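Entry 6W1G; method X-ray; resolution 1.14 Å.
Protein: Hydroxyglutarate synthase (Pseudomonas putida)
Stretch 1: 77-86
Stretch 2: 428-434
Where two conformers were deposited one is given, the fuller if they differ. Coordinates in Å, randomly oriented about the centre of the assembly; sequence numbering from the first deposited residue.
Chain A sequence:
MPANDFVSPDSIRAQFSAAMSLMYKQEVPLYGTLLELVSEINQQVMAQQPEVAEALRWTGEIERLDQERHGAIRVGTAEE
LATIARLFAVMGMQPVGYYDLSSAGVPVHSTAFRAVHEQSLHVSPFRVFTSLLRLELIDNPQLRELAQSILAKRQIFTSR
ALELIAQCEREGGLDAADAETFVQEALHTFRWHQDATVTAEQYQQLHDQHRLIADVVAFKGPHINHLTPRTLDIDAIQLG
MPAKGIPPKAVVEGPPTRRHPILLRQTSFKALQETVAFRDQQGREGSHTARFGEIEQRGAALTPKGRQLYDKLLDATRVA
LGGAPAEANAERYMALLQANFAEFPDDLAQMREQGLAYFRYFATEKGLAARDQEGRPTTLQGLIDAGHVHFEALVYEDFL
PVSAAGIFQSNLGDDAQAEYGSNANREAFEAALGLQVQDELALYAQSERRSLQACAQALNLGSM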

# COMPACT_ATOMS: atom_id res chain seq x y z
N THR A 77 -2.13 0.61 -20.79
CA THR A 77 -1.13 1.02 -21.77
C THR A 77 -0.02 1.80 -21.09
O THR A 77 -0.19 2.38 -20.01
N ALA A 78 1.15 1.79 -21.73
CA ALA A 78 2.29 2.58 -21.26
C ALA A 78 1.92 4.05 -21.11
O ALA A 78 2.32 4.70 -20.12
N GLU A 79 1.20 4.61 -22.07
CA GLU A 79 0.81 6.01 -22.00
C GLU A 79 -0.06 6.28 -20.77
O GLU A 79 0.08 7.32 -20.11
N GLU A 80 -0.97 5.35 -20.45
CA GLU A 80 -1.78 5.50 -19.24
C GLU A 80 -0.91 5.49 -17.99
O GLU A 80 -1.14 6.28 -17.07
N LEU A 81 0.05 4.58 -17.92
CA LEU A 81 0.93 4.52 -16.76
C LEU A 81 1.76 5.79 -16.62
O LEU A 81 1.89 6.36 -15.52
N ALA A 82 2.34 6.26 -17.72
CA ALA A 82 3.15 7.47 -17.66
C ALA A 82 2.33 8.67 -17.25
O ALA A 82 2.79 9.52 -16.47
N THR A 83 1.09 8.77 -17.74
CA THR A 83 0.28 9.92 -17.39
C THR A 83 -0.20 9.84 -15.96
O THR A 83 -0.26 10.85 -15.24
N ILE A 84 -0.55 8.62 -15.50
CA ILE A 84 -0.94 8.51 -14.12
C ILE A 84 0.19 8.83 -13.16
O ILE A 84 -0.06 9.40 -12.09
N ALA A 85 1.45 8.56 -13.53
CA ALA A 85 2.55 9.02 -12.70
C ALA A 85 2.55 10.53 -12.57
O ALA A 85 2.82 11.07 -11.49
N ARG A 86 2.27 11.24 -13.67
CA ARG A 86 2.20 12.70 -13.62
C ARG A 86 1.05 13.18 -12.75
O ARG A 86 1.16 14.16 -12.02
N ALA A 428 11.41 -2.79 -18.81
CA ALA A 428 10.23 -2.53 -19.62
C ALA A 428 9.22 -1.71 -18.84
O ALA A 428 8.60 -0.79 -19.39
N PHE A 429 9.02 -2.04 -17.55
CA PHE A 429 8.09 -1.28 -16.75
C PHE A 429 8.54 0.17 -16.65
O PHE A 429 7.73 1.10 -16.78
N GLU A 430 9.83 0.40 -16.39
CA GLU A 430 10.33 1.76 -16.22
C GLU A 430 10.29 2.56 -17.52
O GLU A 430 10.04 3.77 -17.50
N ALA A 431 10.48 1.90 -18.65
CA ALA A 431 10.36 2.59 -19.92
C ALA A 431 8.93 3.07 -20.13
O ALA A 431 8.70 4.19 -20.60
N ALA A 432 7.96 2.23 -19.76
CA ALA A 432 6.54 2.61 -19.87
C ALA A 432 6.19 3.72 -18.90
O ALA A 432 5.48 4.67 -19.25
N LEU A 433 6.72 3.64 -17.68
CA LEU A 433 6.43 4.61 -16.63
C LEU A 433 7.01 5.98 -16.93
O LEU A 433 6.44 7.01 -16.54
N GLY A 434 8.16 6.01 -17.59
CA GLY A 434 8.79 7.27 -17.86
C GLY A 434 9.79 7.71 -16.80
O GLY A 434 10.32 8.81 -16.90

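Two helices more than three hundred residues apart in sequence meet here at 65° between their N-to-C directions, with axes only 8.3 Å apart at closest approach. A gap that narrow leaves little room for side chains where the backbones come nearest. The CA atoms of Ala78 and Ala432 lie 4.5 Å apart, as do those of Ala82 and Leu433; three of the four residues at these closest CA pairs are alanines, and the fourth, Leu433, starts its side chain away from the first stretch. The contact buries 319 Å² in total, and its direct packing is almost wholly apolar.

The alanines set the spacing. Ala78 and Ala432 both project sideways, and their CB atoms meet at 3.6 Å. Ala82, also sideways, places its CB 3.5 Å from Ala432 O, so a methyl rests against the last part of the opposing helix backbone. Ala85, one turn beyond Leu81, points toward the second stretch and sets its CB 3.9 Å from Leu433 CD1.

Leu81 is the large side chain of the first stretch that packs here. It points toward the other helix, with chi1 t and chi2 p, and loses more surface to the contact than any other residue. Its CG lies 3.8 Å from Leu433 CD1, while its CD2 is 4.2 Å from Ala432 CB. Leu433 adopts the same t, p rotamer, but its route is different: its CA-to-CB bond points away overall, and the side chain then brings its end back nearer to the first helix, so that CD1 reaches both Leu81 and Ala85.

Phe429 supplies the aromatic contact. With chi1 t and chi2 at 83°, it leaves its backbone sideways and its ring comes nearer to the first stretch. Leu81 CD2 sits over one ring face, 4.0 Å from the Phe429 ring centroid and 25° off the ring normal, a CH-pi arrangement; the nearest ring atom, Phe429 CE1, is 3.8 Å from Leu81 CD2. One leucine methyl thus covers the aromatic face.

No direct hydrogen bond crosses the interface. Ala78 O and Ala432 O approach to 3.3 Å, but both are acceptors and the pair is simply close. The polar link is instead a water, which donates to Ala82 O at 2.8 Å and to Leu433 O at 2.7 Å, joining two backbone carbonyls. Leu433 O also receives a CA-H...O contact from Ala82 CA at 3.5 Å, allowed by the close backbone approach.

No polar side chain bonds across the contact; Glu80, Arg86 and Glu430 have partners elsewhere in the structure. Thr77, chi1 p, caps the first helix: its OG1 accepts from Glu80 N at 3.0 Å. Thr83, chi1 m, donates from OG1 to Glu79 O at 2.9 Å. Glu79, Glu80, Thr83, Glu430 and Ala431 all point away from the contact. Gly434, the first residue after the second helix, has positive phi, where a CB would jam against the preceding carbonyl oxygen; the backbone angles alone call for glycine.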

# COMPACT_ATOMS: atom_id res chain seq x y z
CB THR A 77 -1.70 1.93 -22.88
OG1 THR A 77 -1.94 3.23 -22.32
CG2 THR A 77 -2.94 1.35 -23.52
CB ALA A 78 3.49 2.42 -22.21
CB GLU A 79 0.09 6.36 -23.30
CG GLU A 79 0.96 6.29 -24.59
CD GLU A 79 1.55 4.93 -25.03
OE1 GLU A 79 0.94 3.84 -24.87
OE2 GLU A 79 2.63 4.98 -25.64
CB GLU A 80 -2.87 4.41 -19.16
CG GLU A 80 -4.00 4.62 -20.18
CD GLU A 80 -5.02 3.51 -20.23
OE1 GLU A 80 -4.89 2.52 -19.49
OE2 GLU A 80 -5.96 3.65 -21.04
CB LEU A 81 1.84 3.29 -16.84
CG LEU A 81 2.77 3.09 -15.64
CD1 LEU A 81 2.02 2.86 -14.34
CD2 LEU A 81 3.72 1.95 -15.93
CB ALA A 82 3.81 7.72 -19.02
CB THR A 83 -0.89 10.01 -18.37
OG1 THR A 83 -0.39 10.16 -19.70
CG2 THR A 83 -1.71 11.24 -18.07
CB ILE A 84 -1.63 7.18 -13.88
CG1 ILE A 84 -2.76 7.46 -12.92
CG2 ILE A 84 -0.76 6.19 -13.54
CD1 ILE A 84 -3.75 6.40 -12.93
CB ALA A 85 3.87 8.54 -13.28
CB ARG A 86 2.08 13.29 -15.02
CG ARG A 86 3.29 13.03 -15.88
CD ARG A 86 3.02 13.45 -17.33
NE ARG A 86 2.74 14.88 -17.43
CZ ARG A 86 1.77 15.41 -18.15
NH1 ARG A 86 0.93 14.65 -18.86
NH2 ARG A 86 1.62 16.73 -18.14
CB ALA A 428 9.59 -3.83 -20.09
CB PHE A 429 8.00 -1.89 -15.35
CG PHE A 429 6.92 -1.26 -14.50
CD1 PHE A 429 5.61 -1.66 -14.61
CD2 PHE A 429 7.23 -0.23 -13.63
CE1 PHE A 429 4.59 -1.07 -13.85
CE2 PHE A 429 6.23 0.37 -12.87
CZ PHE A 429 4.92 -0.07 -12.97
CB GLU A 430 11.72 1.75 -15.57
CG GLU A 430 11.66 1.23 -14.14
CD GLU A 430 13.00 1.16 -13.45
OE1 GLU A 430 14.03 0.98 -14.12
OE2 GLU A 430 13.02 1.28 -12.22
CB ALA A 431 10.81 1.66 -21.04
CB ALA A 432 5.68 1.38 -19.60
CB LEU A 433 7.07 4.06 -15.35
CG LEU A 433 6.89 4.84 -14.05
CD1 LEU A 433 5.46 4.97 -13.63
CD2 LEU A 433 7.69 4.15 -12.94
O HOH W 1 5.58 9.59 -16.44